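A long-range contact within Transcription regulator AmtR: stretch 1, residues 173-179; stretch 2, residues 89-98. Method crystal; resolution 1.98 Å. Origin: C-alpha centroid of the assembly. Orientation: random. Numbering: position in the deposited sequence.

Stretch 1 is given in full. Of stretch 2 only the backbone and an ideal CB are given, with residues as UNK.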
# COMPACT_ATOMS: atom_id res chain seq x y z
N GLN A 173 -15.75 -1.82 -2.70
CA GLN A 173 -14.32 -1.73 -2.94
C GLN A 173 -13.61 -3.09 -3.13
O GLN A 173 -12.73 -3.24 -3.98
CB GLN A 173 -13.65 -0.98 -1.81
CG GLN A 173 -12.14 -0.81 -1.98
CD GLN A 173 -11.81 0.16 -3.04
OE1 GLN A 173 -12.69 0.60 -3.80
NE2 GLN A 173 -10.52 0.55 -3.11
N PRO A 174 -13.95 -4.07 -2.30
CA PRO A 174 -13.33 -5.38 -2.57
C PRO A 174 -13.53 -5.89 -3.99
O PRO A 174 -12.62 -6.49 -4.54
CB PRO A 174 -14.03 -6.30 -1.59
CG PRO A 174 -14.44 -5.43 -0.44
CD PRO A 174 -14.74 -4.08 -1.06
N TRP A 175 -14.71 -5.66 -4.57
CA TRP A 175 -15.04 -6.16 -5.88
C TRP A 175 -14.30 -5.45 -6.93
O TRP A 175 -13.96 -6.04 -7.96
CB TRP A 175 -16.58 -6.15 -6.15
CG TRP A 175 -17.33 -6.96 -5.10
CD1 TRP A 175 -17.79 -6.50 -3.87
CD2 TRP A 175 -17.62 -8.36 -5.13
NE1 TRP A 175 -18.39 -7.55 -3.17
CE2 TRP A 175 -18.33 -8.68 -3.94
CE3 TRP A 175 -17.45 -9.36 -6.08
CZ2 TRP A 175 -18.78 -9.99 -3.65
CZ3 TRP A 175 -17.90 -10.64 -5.80
CH2 TRP A 175 -18.54 -10.95 -4.61
N VAL A 176 -14.02 -4.18 -6.68
CA VAL A 176 -13.24 -3.38 -7.62
C VAL A 176 -11.82 -3.90 -7.66
O VAL A 176 -11.19 -3.99 -8.71
CB VAL A 176 -13.26 -1.90 -7.19
CG1 VAL A 176 -12.29 -1.07 -8.02
CG2 VAL A 176 -14.69 -1.34 -7.26
N ILE A 177 -11.33 -4.23 -6.48
CA ILE A 177 -10.03 -4.80 -6.32
C ILE A 177 -9.94 -6.19 -7.00
O ILE A 177 -8.94 -6.50 -7.61
CB ILE A 177 -9.71 -4.93 -4.82
CG1 ILE A 177 -9.52 -3.52 -4.24
CG2 ILE A 177 -8.49 -5.82 -4.58
CD1 ILE A 177 -8.22 -2.90 -4.63
N GLY A 178 -11.00 -6.97 -6.85
CA GLY A 178 -11.12 -8.27 -7.43
C GLY A 178 -11.01 -8.19 -8.93
O GLY A 178 -10.24 -8.93 -9.50
N GLU A 179 -11.72 -7.25 -9.56
CA GLU A 179 -11.58 -7.14 -11.00
C GLU A 179 -10.13 -6.72 -11.46
O GLU A 179 -9.59 -7.30 -12.39
CB GLU A 179 -12.60 -6.15 -11.56
CG GLU A 179 -12.39 -6.08 -13.06
CD GLU A 179 -13.55 -5.46 -13.83
OE1 GLU A 179 -14.67 -5.26 -13.23
OE2 GLU A 179 -13.27 -5.17 -15.02
N UNK A 89 -9.24 -12.84 -3.12
CA UNK A 89 -9.12 -11.37 -3.14
C UNK A 89 -10.38 -10.78 -2.50
O UNK A 89 -10.30 -9.90 -1.62
CB UNK A 89 -8.93 -10.84 -4.56
N UNK A 90 -11.56 -11.28 -2.87
CA UNK A 90 -12.76 -10.67 -2.29
C UNK A 90 -12.74 -10.88 -0.79
O UNK A 90 -12.91 -9.95 -0.04
CB UNK A 90 -14.03 -11.26 -2.90
N UNK A 91 -12.45 -12.09 -0.36
CA UNK A 91 -12.53 -12.41 1.03
C UNK A 91 -11.56 -11.61 1.78
O UNK A 91 -11.88 -11.06 2.86
CB UNK A 91 -12.30 -13.90 1.28
N UNK A 92 -10.36 -11.53 1.27
CA UNK A 92 -9.29 -10.87 2.04
C UNK A 92 -9.51 -9.35 2.04
O UNK A 92 -9.46 -8.70 3.09
CB UNK A 92 -7.92 -11.21 1.46
N UNK A 93 -9.72 -8.76 0.85
CA UNK A 93 -9.95 -7.31 0.77
C UNK A 93 -11.16 -6.94 1.66
O UNK A 93 -11.13 -5.90 2.42
CB UNK A 93 -10.19 -6.88 -0.68
N UNK A 94 -12.21 -7.74 1.60
CA UNK A 94 -13.35 -7.50 2.53
C UNK A 94 -12.97 -7.47 3.99
O UNK A 94 -13.37 -6.54 4.75
CB UNK A 94 -14.42 -8.58 2.34
N UNK A 95 -12.20 -8.47 4.44
CA UNK A 95 -11.78 -8.48 5.86
C UNK A 95 -10.91 -7.25 6.27
O UNK A 95 -11.08 -6.69 7.37
CB UNK A 95 -11.00 -9.76 6.14
N UNK A 96 -9.99 -6.85 5.40
CA UNK A 96 -9.22 -5.63 5.63
C UNK A 96 -10.10 -4.38 5.61
O UNK A 96 -9.79 -3.41 6.29
CB UNK A 96 -8.12 -5.50 4.58
N UNK A 97 -11.17 -4.39 4.84
CA UNK A 97 -12.11 -3.25 4.86
C UNK A 97 -13.01 -3.30 6.07
O UNK A 97 -13.55 -2.27 6.45
CB UNK A 97 -12.96 -3.23 3.59
N UNK A 98 -13.19 -4.46 6.67
CA UNK A 98 -14.26 -4.56 7.67
C UNK A 98 -13.74 -4.22 9.02
O UNK A 98 -14.49 -4.08 9.95
CB UNK A 98 -14.88 -5.96 7.69

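Both stretches are helical, and their axes run at 141° to one another, 8.5 Å apart at closest approach. Stretch 1 offers mainly apolar surface: P174, I177, the CA of G178 and the ring of W175.

Position 89 points its CA-to-CB bond toward stretch 1, with its ideal CB 4.4 Å from G178 CA and 5.0 Å from I177 CG2. I177 CG2 and the bare CA of G178 offer an apolar surface that a medium group can pack against; valine, isoleucine or leucine could serve. The residue is V89, whose CG1 lies 3.6 Å from both G178 CA and I177 CG2.

Position 90 points sideways, its ideal CB 4.8 Å from W175 CH2 and 5.1 Å from P174 CB. A longer apolar chain could bend into this gap; leucine, isoleucine or methionine are candidates. It is I90, and its end comes nearer than its start: CD1 reaches 3.3 Å from P174 O and 4.0 Å from G178 CA, in space that a CB on G178 would occupy, while CG2 sits over one face of W175, 4.1 Å from the centroid of the six-membered ring, a CH-pi contact.

Positions 91 and 92 have nothing of stretch 1 within 5.5 Å of their ideal CB atoms, so many residues would do. They are Y91, which points away, and D92.

Position 93 points toward stretch 1 where the backbones come close: its CA is 5.1 Å from that of P174, and its ideal CB is 4.0 Å from P174 CA. A small residue, alanine, glycine or perhaps serine, is expected. A93 places its CB 4.0 Å from P174 CB, filling the gap with a single methyl.

Position 94 points sideways, with its ideal CB 4.2 Å from P174 CG. Alanine, serine or threonine would suit. S94 adopts the m rotamer and returns its hydroxyl to its own helix, OG donating to I90 O at 2.6 Å; the same OG lies 3.5 Å from P174 CG.

Positions 95 and 96 again meet nothing of stretch 1; they are Q95 and L96.

Position 97 points toward stretch 1, its ideal CB 4.8 Å from P174 CG. A compact, fairly apolar side chain, such as alanine, valine or cysteine, fits. C97 SG is 4.4 Å from P174 CD, and with I90, A93 and S94 this residue frames the hole that receives P174.

Position 98 is out of reach and unconstrained here; it is A98.

Stretch 2, residues 89-98: VIYDASQLCA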
# COMPACT_ATOMS: atom_id res chain seq x y z
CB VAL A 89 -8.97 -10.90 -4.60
CG1 VAL A 89 -9.07 -9.42 -4.71
CG2 VAL A 89 -7.61 -11.29 -5.16
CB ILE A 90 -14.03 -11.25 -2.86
CG1 ILE A 90 -14.09 -10.97 -4.35
CG2 ILE A 90 -15.29 -10.74 -2.12
CD1 ILE A 90 -13.86 -9.56 -4.82
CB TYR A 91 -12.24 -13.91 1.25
CG TYR A 91 -12.27 -14.34 2.69
CD1 TYR A 91 -13.50 -14.66 3.32
CD2 TYR A 91 -11.12 -14.43 3.44
CE1 TYR A 91 -13.55 -15.06 4.65
CE2 TYR A 91 -11.15 -14.90 4.78
CZ TYR A 91 -12.37 -15.22 5.39
OH TYR A 91 -12.46 -15.66 6.70
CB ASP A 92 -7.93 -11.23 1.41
CG ASP A 92 -6.76 -11.00 2.33
OD1 ASP A 92 -6.94 -10.49 3.47
OD2 ASP A 92 -5.63 -11.29 1.83
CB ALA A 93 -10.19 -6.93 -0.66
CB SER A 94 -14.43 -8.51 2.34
OG SER A 94 -14.83 -8.57 0.98
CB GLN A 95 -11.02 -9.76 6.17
CG GLN A 95 -11.97 -10.93 6.43
CD GLN A 95 -11.43 -11.92 7.45
OE1 GLN A 95 -12.15 -12.80 7.95
NE2 GLN A 95 -10.13 -11.79 7.75
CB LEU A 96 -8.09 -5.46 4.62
CG LEU A 96 -6.96 -6.50 4.62
CD1 LEU A 96 -5.93 -6.24 3.54
CD2 LEU A 96 -6.28 -6.57 5.97
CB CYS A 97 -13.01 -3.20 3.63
SG CYS A 97 -12.08 -2.78 2.19
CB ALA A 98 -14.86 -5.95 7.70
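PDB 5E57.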